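Local coordinates for protein lantibiotic dehydratase (Microbispora corallina, PDB 5EHK) that probably dehydrates serine and threonine residues of the NAI-107 precursor peptide, using glutamyl-tRNA to activate their hydroxyls before glutamate is eliminated, at residues A959-A964 and E1048-F1053; E912-D917 and V1074-H1079; F927-A932 and L1043-E1048. One frame throughout, in Å; residues are numbered along the deposited sequence.

Contact 1. Residues A959-A964 and E1048-F1053; sequences AALADA and EAVRRF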
ATOM      1  N   ALA A 959      15.469  -5.293 -35.116  1.00 23.23           N
ATOM      2  CA  ALA A 959      16.615  -5.038 -35.980  1.00 23.99           C
ATOM      3  C   ALA A 959      16.170  -4.665 -37.380  1.00 23.26           C
ATOM      4  O   ALA A 959      16.773  -3.801 -38.034  1.00 19.02           O
ATOM      5  CB  ALA A 959      17.511  -6.241 -36.023  1.00 25.85           C
ATOM      6  N   ALA A 960      15.089  -5.301 -37.818  1.00 23.01           N
ATOM      7  CA  ALA A 960      14.526  -5.021 -39.131  1.00 24.26           C
ATOM      8  C   ALA A 960      13.961  -3.597 -39.215  1.00 27.49           C
ATOM      9  O   ALA A 960      14.062  -2.951 -40.269  1.00 24.05           O
ATOM     10  CB  ALA A 960      13.459  -6.034 -39.473  1.00 23.08           C
ATOM     11  N   LEU A 961      13.368  -3.112 -38.121  1.00 21.79           N
ATOM     12  CA  LEU A 961      12.881  -1.738 -38.097  1.00 20.41           C
ATOM     13  C   LEU A 961      14.033  -0.740 -38.124  1.00 21.76           C
ATOM     14  O   LEU A 961      14.007   0.217 -38.889  1.00 23.08           O
ATOM     15  CB  LEU A 961      11.964  -1.485 -36.894  1.00 21.49           C
ATOM     16  CG  LEU A 961      11.110  -0.207 -36.887  1.00 20.54           C
ATOM     17  CD1 LEU A 961       9.803  -0.461 -36.153  1.00 20.61           C
ATOM     18  CD2 LEU A 961      11.836   0.970 -36.243  1.00 13.59           C
ATOM     19  N   ALA A 962      15.034  -0.964 -37.273  1.00 24.89           N
ATOM     20  CA  ALA A 962      16.246  -0.143 -37.247  1.00 21.65           C
ATOM     21  C   ALA A 962      16.898  -0.023 -38.614  1.00 25.26           C
ATOM     22  O   ALA A 962      17.282   1.084 -38.997  1.00 27.94           O
ATOM     23  CB  ALA A 962      17.237  -0.682 -36.243  1.00 21.88           C
ATOM     24  N   ASP A 963      17.032  -1.150 -39.334  1.00 26.06           N
ATOM     25  CA  ASP A 963      17.573  -1.139 -40.700  1.00 24.48           C
ATOM     26  C   ASP A 963      16.693  -0.225 -41.508  1.00 23.16           C
ATOM     27  O   ASP A 963      17.170   0.705 -42.132  1.00 28.37           O
ATOM     28  CB  ASP A 963      17.600  -2.546 -41.348  1.00 26.09           C
ATOM     29  CG  ASP A 963      18.560  -2.642 -42.583  1.00 30.45           C
ATOM     30  OD1 ASP A 963      19.795  -2.600 -42.390  1.00 36.40           O
ATOM     31  OD2 ASP A 963      18.109  -2.799 -43.740  1.00 20.79           O
ATOM     32  N   ALA A 964      15.389  -0.432 -41.403  1.00 23.73           N
ATOM     33  CA  ALA A 964      14.449   0.181 -42.331  1.00 24.81           C
ATOM     34  C   ALA A 964      14.342   1.700 -42.197  1.00 24.08           C
ATOM     35  O   ALA A 964      14.198   2.399 -43.202  1.00 16.99           O
ATOM     36  CB  ALA A 964      13.070  -0.477 -42.208  1.00 21.03           C
ATOM     37  N   GLU A1048       8.542  -1.212 -45.243  1.00 17.28           N
ATOM     38  CA  GLU A1048       8.318  -0.191 -46.244  1.00 19.36           C
ATOM     39  C   GLU A1048       7.886   1.076 -45.552  1.00 26.23           C
ATOM     40  O   GLU A1048       8.485   2.132 -45.773  1.00 29.95           O
ATOM     41  CB  GLU A1048       7.266  -0.604 -47.272  1.00 17.86           C
ATOM     42  CG  GLU A1048       7.821  -0.869 -48.668  1.00 31.26           C
ATOM     43  CD  GLU A1048       8.537   0.341 -49.282  1.00 39.26           C
ATOM     44  OE1 GLU A1048       7.846   1.239 -49.821  1.00 38.75           O
ATOM     45  OE2 GLU A1048       9.792   0.387 -49.233  1.00 38.15           O
ATOM     46  N   ALA A1049       6.879   0.958 -44.684  1.00 20.85           N
ATOM     47  CA  ALA A1049       6.336   2.112 -43.997  1.00 16.22           C
ATOM     48  C   ALA A1049       7.388   2.854 -43.197  1.00 17.90           C
ATOM     49  O   ALA A1049       7.410   4.088 -43.152  1.00 21.33           O
ATOM     50  CB  ALA A1049       5.204   1.687 -43.096  1.00 16.35           C
ATOM     51  N   VAL A1050       8.289   2.111 -42.592  1.00 16.05           N
ATOM     52  CA  VAL A1050       9.279   2.754 -41.774  1.00 20.34           C
ATOM     53  C   VAL A1050      10.303   3.421 -42.665  1.00 22.79           C
ATOM     54  O   VAL A1050      10.819   4.489 -42.330  1.00 21.70           O
ATOM     55  CB  VAL A1050       9.920   1.760 -40.807  1.00 18.74           C
ATOM     56  CG1 VAL A1050      11.139   2.356 -40.117  1.00 17.31           C
ATOM     57  CG2 VAL A1050       8.906   1.376 -39.791  1.00 19.45           C
ATOM     58  N   ARG A1051      10.582   2.806 -43.811  1.00 25.53           N
ATOM     59  CA  ARG A1051      11.519   3.415 -44.739  1.00 26.32           C
ATOM     60  C   ARG A1051      11.014   4.799 -45.134  1.00 27.85           C
ATOM     61  O   ARG A1051      11.762   5.779 -44.979  1.00 30.69           O
ATOM     62  CB  ARG A1051      11.776   2.543 -45.974  1.00 27.56           C
ATOM     63  CG  ARG A1051      13.143   1.877 -45.983  1.00 27.66           C
ATOM     64  CD  ARG A1051      13.461   1.190 -47.299  1.00 26.56           C
ATOM     65  NE  ARG A1051      12.371   0.314 -47.747  1.00 37.10           N
ATOM     66  CZ  ARG A1051      12.192  -0.948 -47.341  1.00 31.87           C
ATOM     67  NH1 ARG A1051      13.048  -1.499 -46.472  1.00 26.92           N
ATOM     68  NH2 ARG A1051      11.157  -1.662 -47.805  1.00 18.57           N
ATOM     69  N   ARG A1052       9.755   4.891 -45.588  1.00 16.98           N
ATOM     70  CA  ARG A1052       9.201   6.182 -45.994  1.00 19.27           C
ATOM     71  C   ARG A1052       9.280   7.212 -44.871  1.00 25.30           C
ATOM     72  O   ARG A1052       9.731   8.337 -45.092  1.00 29.17           O
ATOM     73  CB  ARG A1052       7.750   6.076 -46.480  1.00 17.12           C
ATOM     74  CG  ARG A1052       7.351   4.721 -46.975  1.00 22.03           C
ATOM     75  CD  ARG A1052       6.746   4.773 -48.342  1.00 15.99           C
ATOM     76  NE  ARG A1052       5.341   4.368 -48.362  1.00 24.77           N
ATOM     77  CZ  ARG A1052       4.845   3.360 -49.084  1.00 28.54           C
ATOM     78  NH1 ARG A1052       5.627   2.605 -49.846  1.00 28.36           N
ATOM     79  NH2 ARG A1052       3.548   3.096 -49.037  1.00 29.08           N
ATOM     80  N   PHE A1053       8.838   6.811 -43.677  1.00 23.83           N
ATOM     81  CA  PHE A1053       8.828   7.654 -42.483  1.00 20.84           C
ATOM     82  C   PHE A1053      10.244   8.195 -42.253  1.00 26.00           C
ATOM     83  O   PHE A1053      10.426   9.400 -42.065  1.00 30.38           O
ATOM     84  CB  PHE A1053       8.309   6.829 -41.289  1.00 23.27           C
ATOM     85  CG  PHE A1053       8.075   7.612 -40.014  1.00 21.70           C
ATOM     86  CD1 PHE A1053       7.447   7.002 -38.943  1.00 22.53           C
ATOM     87  CD2 PHE A1053       8.484   8.932 -39.868  1.00 23.47           C
ATOM     88  CE1 PHE A1053       7.227   7.697 -37.761  1.00 23.78           C
ATOM     89  CE2 PHE A1053       8.272   9.635 -38.695  1.00 19.81           C
ATOM     90  CZ  PHE A1053       7.639   9.021 -37.640  1.00 24.21           C
TER
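V1050 points its CB at the helix of A959-A964. Its CG1 sits 4.0 Å from CB of A964 and also reaches L961, while CG2 of V1050 lies 4.0 Å from the branch carbon CG of L961. The side chains of L961 and V1050 cross at about a right angle, the two methyls of the leucine each lying opposite one methyl of the valine at somewhat longer range. This is the closely packed, buried half. Alanine suits position 964 because its single methyl lets the backbones draw together, the CA atoms of A964 and R1051 being 5.0 Å apart. Helices 950-965 and 1044-1059 run in roughly the same direction, their local axes crossing at -36°, in the C-terminal domain of the dehydratase, probably the glutamate-elimination domain as in its relatives. L961 continues the apolar layer onto L1077 and L1078 of helix 1068-1085.

Toward solvent the contact thins out to R1051, whose CA-H points at the carbonyl oxygen of A964. Beyond that its chain bends at chi3 (-50°) and folds back on its own helix, where NE and NH2 grip E1048 side-on, both bonding to OE2; the NH2 to OE2 distance is 2.8 Å. R1052 takes the other carboxylate oxygen through a weak bond. D963 stands nearby, and its negative charge could add a longer-range attraction to R1051.

Contact 2. Residues E912-D917 and V1074-H1079; sequences ERYGGD and VGSLLH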
ATOM      1  N   GLU A 912       3.950  14.513 -31.267  1.00 30.65           N
ATOM      2  CA  GLU A 912       5.204  15.110 -30.815  1.00 35.02           C
ATOM      3  C   GLU A 912       6.298  14.060 -30.519  1.00 34.44           C
ATOM      4  O   GLU A 912       7.461  14.283 -30.844  1.00 30.91           O
ATOM      5  CB  GLU A 912       4.992  16.104 -29.654  1.00 34.67           C
ATOM      6  CG  GLU A 912       4.316  15.531 -28.400  1.00 40.03           C
ATOM      7  CD  GLU A 912       2.787  15.413 -28.528  1.00 47.08           C
ATOM      8  OE1 GLU A 912       2.225  15.932 -29.522  1.00 49.01           O
ATOM      9  OE2 GLU A 912       2.151  14.798 -27.635  1.00 44.28           O
ATOM     10  N   ARG A 913       5.930  12.910 -29.952  1.00 31.60           N
ATOM     11  CA  ARG A 913       6.896  11.815 -29.811  1.00 35.68           C
ATOM     12  C   ARG A 913       7.387  11.329 -31.184  1.00 34.08           C
ATOM     13  O   ARG A 913       8.465  10.735 -31.298  1.00 39.78           O
ATOM     14  CB  ARG A 913       6.311  10.615 -29.065  1.00 38.54           C
ATOM     15  CG  ARG A 913       5.912  10.856 -27.625  1.00 53.65           C
ATOM     16  CD  ARG A 913       5.370   9.563 -27.028  1.00 55.46           C
ATOM     17  NE  ARG A 913       6.403   8.529 -26.975  1.00 53.07           N
ATOM     18  CZ  ARG A 913       7.090   8.216 -25.876  1.00 68.11           C
ATOM     19  NH1 ARG A 913       6.822   8.833 -24.732  1.00 68.86           N
ATOM     20  NH2 ARG A 913       8.025   7.265 -25.905  1.00 62.89           N
ATOM     21  N   TYR A 914       6.588  11.554 -32.223  1.00 27.47           N
ATOM     22  CA  TYR A 914       6.920  11.018 -33.540  1.00 31.77           C
ATOM     23  C   TYR A 914       7.167  12.095 -34.596  1.00 32.30           C
ATOM     24  O   TYR A 914       6.717  11.967 -35.738  1.00 31.07           O
ATOM     25  CB  TYR A 914       5.838  10.040 -34.007  1.00 25.91           C
ATOM     26  CG  TYR A 914       5.697   8.878 -33.069  1.00 25.51           C
ATOM     27  CD1 TYR A 914       6.329   7.670 -33.317  1.00 21.56           C
ATOM     28  CD2 TYR A 914       4.947   9.002 -31.909  1.00 27.03           C
ATOM     29  CE1 TYR A 914       6.196   6.618 -32.433  1.00 26.24           C
ATOM     30  CE2 TYR A 914       4.809   7.969 -31.025  1.00 22.15           C
ATOM     31  CZ  TYR A 914       5.434   6.783 -31.281  1.00 25.95           C
ATOM     32  OH  TYR A 914       5.281   5.757 -30.382  1.00 25.50           O
ATOM     33  N   GLY A 915       7.860  13.164 -34.220  1.00 26.71           N
ATOM     34  CA  GLY A 915       8.282  14.127 -35.215  1.00 27.37           C
ATOM     35  C   GLY A 915       7.292  15.225 -35.561  1.00 32.30           C
ATOM     36  O   GLY A 915       7.579  16.066 -36.412  1.00 39.17           O
ATOM     37  N   GLY A 916       6.118  15.216 -34.940  1.00 22.46           N
ATOM     38  CA  GLY A 916       5.171  16.299 -35.141  1.00 22.86           C
ATOM     39  C   GLY A 916       4.092  16.065 -36.177  1.00 21.95           C
ATOM     40  O   GLY A 916       4.120  15.078 -36.901  1.00 26.77           O
ATOM     41  N   ASP A 917       3.154  16.999 -36.284  1.00 19.61           N
ATOM     42  CA  ASP A 917       1.954  16.732 -37.065  1.00 24.65           C
ATOM     43  C   ASP A 917       2.192  16.511 -38.562  1.00 24.50           C
ATOM     44  O   ASP A 917       1.395  15.842 -39.221  1.00 30.19           O
ATOM     45  CB  ASP A 917       0.876  17.816 -36.856  1.00 28.86           C
ATOM     46  CG  ASP A 917       0.485  18.015 -35.381  1.00 32.30           C
ATOM     47  OD1 ASP A 917       0.832  17.190 -34.506  1.00 26.13           O
ATOM     48  OD2 ASP A 917      -0.203  19.018 -35.104  1.00 42.17           O
ATOM     49  N   VAL A1074      12.761   7.060 -33.003  1.00 29.38           N
ATOM     50  CA  VAL A1074      13.043   5.687 -33.382  1.00 24.25           C
ATOM     51  C   VAL A1074      12.937   4.796 -32.151  1.00 27.21           C
ATOM     52  O   VAL A1074      12.390   3.693 -32.224  1.00 23.75           O
ATOM     53  CB  VAL A1074      14.409   5.548 -34.105  1.00 26.45           C
ATOM     54  CG1 VAL A1074      14.637   4.123 -34.561  1.00 28.44           C
ATOM     55  CG2 VAL A1074      14.467   6.457 -35.302  1.00 25.85           C
ATOM     56  N   GLY A1075      13.408   5.303 -31.013  1.00 28.97           N
ATOM     57  CA  GLY A1075      13.295   4.583 -29.758  1.00 25.56           C
ATOM     58  C   GLY A1075      11.841   4.293 -29.424  1.00 26.16           C
ATOM     59  O   GLY A1075      11.513   3.216 -28.927  1.00 26.90           O
ATOM     60  N   SER A1076      10.961   5.251 -29.703  1.00 29.03           N
ATOM     61  CA  SER A1076       9.534   5.045 -29.499  1.00 28.66           C
ATOM     62  C   SER A1076       9.082   3.949 -30.443  1.00 27.28           C
ATOM     63  O   SER A1076       8.374   3.024 -30.030  1.00 28.87           O
ATOM     64  CB  SER A1076       8.721   6.314 -29.802  1.00 29.86           C
ATOM     65  OG  SER A1076       8.738   7.237 -28.733  1.00 32.67           O
ATOM     66  N   LEU A1077       9.525   4.029 -31.696  1.00 23.99           N
ATOM     67  CA  LEU A1077       9.153   3.030 -32.687  1.00 17.64           C
ATOM     68  C   LEU A1077       9.658   1.642 -32.287  1.00 21.13           C
ATOM     69  O   LEU A1077       8.943   0.660 -32.457  1.00 23.10           O
ATOM     70  CB  LEU A1077       9.616   3.430 -34.086  1.00 17.29           C
ATOM     71  CG  LEU A1077       8.804   4.483 -34.852  1.00 15.37           C
ATOM     72  CD1 LEU A1077       9.463   4.831 -36.161  1.00 12.53           C
ATOM     73  CD2 LEU A1077       7.394   3.982 -35.119  1.00 16.58           C
ATOM     74  N   LEU A1078      10.873   1.553 -31.745  1.00 23.18           N
ATOM     75  CA  LEU A1078      11.354   0.268 -31.232  1.00 22.54           C
ATOM     76  C   LEU A1078      10.493  -0.254 -30.080  1.00 24.88           C
ATOM     77  O   LEU A1078      10.137  -1.456 -30.056  1.00 17.23           O
ATOM     78  CB  LEU A1078      12.842   0.271 -30.827  1.00 18.87           C
ATOM     79  CG  LEU A1078      14.010   0.243 -31.832  1.00 20.78           C
ATOM     80  CD1 LEU A1078      13.704  -0.464 -33.174  1.00 13.80           C
ATOM     81  CD2 LEU A1078      14.576   1.612 -32.041  1.00 23.75           C
ATOM     82  N   HIS A1079      10.195   0.639 -29.125  1.00 22.23           N
ATOM     83  CA  HIS A1079       9.346   0.308 -27.968  1.00 22.37           C
ATOM     84  C   HIS A1079       7.948  -0.230 -28.383  1.00 19.09           C
ATOM     85  O   HIS A1079       7.512  -1.276 -27.907  1.00 16.97           O
ATOM     86  CB  HIS A1079       9.209   1.510 -27.011  1.00 20.67           C
ATOM     87  CG  HIS A1079       8.182   1.315 -25.935  1.00 18.58           C
ATOM     88  ND1 HIS A1079       8.185   0.225 -25.087  1.00 15.01           N
ATOM     89  CD2 HIS A1079       7.103   2.053 -25.588  1.00 20.99           C
ATOM     90  CE1 HIS A1079       7.161   0.308 -24.260  1.00 18.36           C
ATOM     91  NE2 HIS A1079       6.485   1.407 -24.543  1.00 19.16           N
TER
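The guanidinium of R913 presents an edge to S1076, whose OG lies near its plane, while the phenol ring of Y914 meets CD2 of L1077 at its own edge and takes CB of S1076 at a slant. F927 packs edge-to-face with the same phenol from outside this pair of segments. The setting is the C-terminal domain, probably the one that eliminates glutamate in enzymes of this family. Both flat groups belong to the connection that leads from strand 902-905, an outermost strand of a four-stranded antiparallel sheet, to helix 920-942; here that connection is laid against helix 1068-1085.

S1076 fits the spot because its side chain is short and its hydroxyl can donate to one residue and accept from another. With OG beside the backbone N (chi1 -80°), the oxygen bonds to the carbonyl of R1072 one turn earlier and still accepts from the arginine. R913 reaches it after a bend at chi3, its NH2 lying 2.9 Å from OG of S1076, with the acceptor tilted 22° from the guanidinium plane. NE makes a second, weak bond to that oxygen. Two N-H groups thus converge on one buried hydroxyl. R1072 also brings its guanidinium near that of R913, a close approach of like charges.

Y914 packs with its ring: CE1 lies 3.9 Å from CD2 of L1077, and its OH end rests on S1076, 3.5 Å from CB.

Contact 3. Residues F927-A932 and L1043-E1048; sequences FQHDSA and LESRDE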
ATOM      1  N   PHE A 927       2.304   2.405 -37.435  1.00 16.64           N
ATOM      2  CA  PHE A 927       1.483   1.735 -36.433  1.00 12.45           C
ATOM      3  C   PHE A 927       0.548   0.706 -37.061  1.00 12.99           C
ATOM      4  O   PHE A 927       0.446  -0.408 -36.561  1.00 12.09           O
ATOM      5  CB  PHE A 927       0.656   2.744 -35.639  1.00 13.43           C
ATOM      6  CG  PHE A 927       1.454   3.596 -34.709  1.00 17.48           C
ATOM      7  CD1 PHE A 927       2.826   3.441 -34.596  1.00 18.14           C
ATOM      8  CD2 PHE A 927       0.830   4.542 -33.922  1.00 19.80           C
ATOM      9  CE1 PHE A 927       3.565   4.227 -33.725  1.00 15.93           C
ATOM     10  CE2 PHE A 927       1.568   5.322 -33.056  1.00 24.09           C
ATOM     11  CZ  PHE A 927       2.938   5.162 -32.962  1.00 19.15           C
ATOM     12  N   GLN A 928      -0.100   1.041 -38.173  1.00 12.76           N
ATOM     13  CA  GLN A 928      -0.976   0.057 -38.806  1.00 15.11           C
ATOM     14  C   GLN A 928      -0.214  -1.187 -39.270  1.00 14.47           C
ATOM     15  O   GLN A 928      -0.559  -2.293 -38.892  1.00 12.49           O
ATOM     16  CB  GLN A 928      -1.747   0.638 -39.998  1.00 16.13           C
ATOM     17  CG  GLN A 928      -2.793  -0.335 -40.523  1.00 11.57           C
ATOM     18  CD  GLN A 928      -3.495   0.175 -41.745  1.00 18.19           C
ATOM     19  OE1 GLN A 928      -4.129   1.225 -41.721  1.00 23.95           O
ATOM     20  NE2 GLN A 928      -3.375  -0.559 -42.839  1.00 22.30           N
ATOM     21  N   HIS A 929       0.854  -0.988 -40.040  1.00 16.91           N
ATOM     22  CA  HIS A 929       1.608  -2.100 -40.604  1.00 15.10           C
ATOM     23  C   HIS A 929       2.368  -2.895 -39.554  1.00 14.80           C
ATOM     24  O   HIS A 929       2.509  -4.111 -39.693  1.00 13.99           O
ATOM     25  CB  HIS A 929       2.529  -1.625 -41.744  1.00 14.61           C
ATOM     26  CG  HIS A 929       1.781  -1.162 -42.956  1.00 14.82           C
ATOM     27  ND1 HIS A 929       1.276  -2.030 -43.897  1.00 10.39           N
ATOM     28  CD2 HIS A 929       1.396   0.075 -43.349  1.00 15.76           C
ATOM     29  CE1 HIS A 929       0.654  -1.352 -44.837  1.00  8.71           C
ATOM     30  NE2 HIS A 929       0.714  -0.068 -44.528  1.00 16.08           N
ATOM     31  N   ASP A 930       2.818  -2.232 -38.490  1.00 12.18           N
ATOM     32  CA  ASP A 930       3.472  -2.967 -37.414  1.00 13.03           C
ATOM     33  C   ASP A 930       2.474  -3.819 -36.654  1.00 14.07           C
ATOM     34  O   ASP A 930       2.818  -4.895 -36.157  1.00 12.92           O
ATOM     35  CB  ASP A 930       4.162  -2.054 -36.432  1.00 11.79           C
ATOM     36  CG  ASP A 930       5.062  -2.813 -35.495  1.00 14.15           C
ATOM     37  OD1 ASP A 930       6.189  -3.186 -35.909  1.00 14.84           O
ATOM     38  OD2 ASP A 930       4.638  -3.057 -34.349  1.00 17.19           O
ATOM     39  N   SER A 931       1.243  -3.325 -36.559  1.00 15.04           N
ATOM     40  CA  SER A 931       0.165  -4.071 -35.934  1.00 13.52           C
ATOM     41  C   SER A 931      -0.132  -5.315 -36.738  1.00 11.88           C
ATOM     42  O   SER A 931      -0.343  -6.394 -36.175  1.00 12.92           O
ATOM     43  CB  SER A 931      -1.090  -3.216 -35.767  1.00 11.76           C
ATOM     44  OG  SER A 931      -0.983  -2.397 -34.616  1.00 12.25           O
ATOM     45  N   ALA A 932      -0.184  -5.161 -38.053  1.00 12.65           N
ATOM     46  CA  ALA A 932      -0.515  -6.297 -38.910  1.00 16.51           C
ATOM     47  C   ALA A 932       0.590  -7.367 -38.844  1.00 15.22           C
ATOM     48  O   ALA A 932       0.300  -8.558 -38.702  1.00 10.85           O
ATOM     49  CB  ALA A 932      -0.763  -5.842 -40.339  1.00  6.99           C
ATOM     50  N   LEU A1043       7.153  -8.968 -42.288  1.00 22.45           N
ATOM     51  CA  LEU A1043       7.700  -7.652 -41.943  1.00 18.80           C
ATOM     52  C   LEU A1043       7.922  -6.690 -43.112  1.00 16.93           C
ATOM     53  O   LEU A1043       8.453  -5.603 -42.914  1.00 19.03           O
ATOM     54  CB  LEU A1043       9.044  -7.814 -41.240  1.00 16.00           C
ATOM     55  CG  LEU A1043       9.103  -8.542 -39.918  1.00 15.35           C
ATOM     56  CD1 LEU A1043      10.550  -8.715 -39.560  1.00 21.40           C
ATOM     57  CD2 LEU A1043       8.421  -7.734 -38.863  1.00 15.16           C
ATOM     58  N   GLU A1044       7.580  -7.088 -44.327  1.00 20.36           N
ATOM     59  CA  GLU A1044       7.954  -6.275 -45.487  1.00 25.66           C
ATOM     60  C   GLU A1044       7.227  -4.949 -45.516  1.00 19.24           C
ATOM     61  O   GLU A1044       7.834  -3.887 -45.556  1.00 17.13           O
ATOM     62  CB  GLU A1044       7.752  -7.026 -46.798  1.00 25.04           C
ATOM     63  CG  GLU A1044       8.840  -8.034 -47.051  1.00 34.10           C
ATOM     64  CD  GLU A1044       8.680  -8.737 -48.375  1.00 51.09           C
ATOM     65  OE1 GLU A1044       8.065  -8.133 -49.290  1.00 55.34           O
ATOM     66  OE2 GLU A1044       9.162  -9.893 -48.492  1.00 48.02           O
ATOM     67  N   SER A1045       5.912  -5.045 -45.541  1.00 16.89           N
ATOM     68  CA  SER A1045       5.052  -3.900 -45.586  1.00 14.68           C
ATOM     69  C   SER A1045       5.368  -2.933 -44.427  1.00 19.47           C
ATOM     70  O   SER A1045       5.372  -1.706 -44.586  1.00 19.03           O
ATOM     71  CB  SER A1045       3.611  -4.389 -45.565  1.00 11.68           C
ATOM     72  OG  SER A1045       2.782  -3.447 -44.942  1.00 23.00           O
ATOM     73  N   ARG A1046       5.700  -3.461 -43.265  1.00 19.79           N
ATOM     74  CA  ARG A1046       6.020  -2.540 -42.200  1.00 20.85           C
ATOM     75  C   ARG A1046       7.434  -1.968 -42.356  1.00 20.30           C
ATOM     76  O   ARG A1046       7.688  -0.811 -41.993  1.00 18.84           O
ATOM     77  CB  ARG A1046       5.766  -3.154 -40.815  1.00 21.97           C
ATOM     78  CG  ARG A1046       7.007  -3.527 -40.060  1.00 19.35           C
ATOM     79  CD  ARG A1046       7.498  -2.452 -39.100  1.00 15.36           C
ATOM     80  NE  ARG A1046       8.315  -3.116 -38.093  1.00 24.86           N
ATOM     81  CZ  ARG A1046       9.485  -3.693 -38.345  1.00 24.72           C
ATOM     82  NH1 ARG A1046      10.011  -3.658 -39.555  1.00 27.22           N
ATOM     83  NH2 ARG A1046      10.145  -4.303 -37.382  1.00 26.62           N
ATOM     84  N   ASP A1047       8.353  -2.747 -42.913  1.00 21.08           N
ATOM     85  CA  ASP A1047       9.651  -2.167 -43.271  1.00 22.27           C
ATOM     86  C   ASP A1047       9.474  -1.039 -44.309  1.00 21.09           C
ATOM     87  O   ASP A1047      10.157  -0.017 -44.248  1.00 20.95           O
ATOM     88  CB  ASP A1047      10.620  -3.229 -43.790  1.00 21.73           C
ATOM     89  CG  ASP A1047      11.257  -4.042 -42.664  1.00 25.91           C
ATOM     90  OD1 ASP A1047      11.126  -3.611 -41.505  1.00 27.41           O
ATOM     91  OD2 ASP A1047      11.909  -5.086 -42.927  1.00 22.58           O
ATOM     92  N   GLU A1048       8.542  -1.212 -45.243  1.00 17.28           N
ATOM     93  CA  GLU A1048       8.318  -0.191 -46.244  1.00 19.36           C
ATOM     94  C   GLU A1048       7.886   1.076 -45.552  1.00 26.23           C
ATOM     95  O   GLU A1048       8.485   2.132 -45.773  1.00 29.95           O
ATOM     96  CB  GLU A1048       7.266  -0.604 -47.272  1.00 17.86           C
ATOM     97  CG  GLU A1048       7.821  -0.869 -48.668  1.00 31.26           C
ATOM     98  CD  GLU A1048       8.537   0.341 -49.282  1.00 39.26           C
ATOM     99  OE1 GLU A1048       7.846   1.239 -49.821  1.00 38.75           O
ATOM    100  OE2 GLU A1048       9.792   0.387 -49.233  1.00 38.15           O
TER
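D930 swings its carboxylate across to R1046 by setting CG anti to the backbone N (chi1 -168°), and the arginine answers with a chain bent at chi2 (94°). The bend lays the two side chains side by side, pointing the same way, with carboxylate and guanidinium planes nearly coplanar. NE of R1046 then donates to OD1 of D930 at 3.0 Å, using the anti lone pair of that oxygen, with the carboxylate oxygen close to the guanidinium plane. The hydrogen bond within this salt bridge is moderately bent, at 145°.

OD1 of D930 also receives the hydroxyl of T1081, and OD2 forms a salt bridge with R1084, so the aspartate is gripped from several directions; this concentration of positive charge would probably favour its ionised form. R1046 also belongs to a salt-bridge network with D1047, which lies at the guanidinium edge, and its NH2 makes a weak bond to the carbonyl O of S957. CD2 of L1043 lies 4.1 Å above one face of the guanidinium of R1046, offset toward its rim. An arginine suits this place, having a long aliphatic stem for the packing and a flat cation for the acids.

H929 packs its CB and backbone against R1046. The two CB atoms are 3.7 Å apart, the CA atoms of H929 and R1046 4.7 Å, and the carbonyl oxygen of S1045 lies over one face of the imidazole.

The helices run nearly antiparallel, their local axes 8.2 Å apart at closest approach. Helix 1068-1085 supplies T1081 and R1084, and helix 950-965 meets R1046 through L961. S931, pointing away from this contact, ties helix 920-942 to strand 853-861 through a hydrogen bond between its OG and the backbone N of F856.

How the contacts relate
Followed from the N terminus, the chain passes 912-917, then 927-932 on helix 920-942 and 959-964 on helix 950-965, before returning through 1043-1053 to 1074-1079. Contact 3 closes a loop of 110 residues and contact 1 one of 83; their segments alternate, so these loops cross, and both end on helix 1044-1059, sharing E1048. Contact 2 closes the longest loop, of 156 residues, and encloses the other two. Direct packing joins all three: F1053 meets the carbonyl O of Y914 between contacts 1 and 2, L1077 meets F927 between contacts 2 and 3, and A964 meets D1047 between contacts 1 and 3. Together they tie four helices to the connection after strand 902-905.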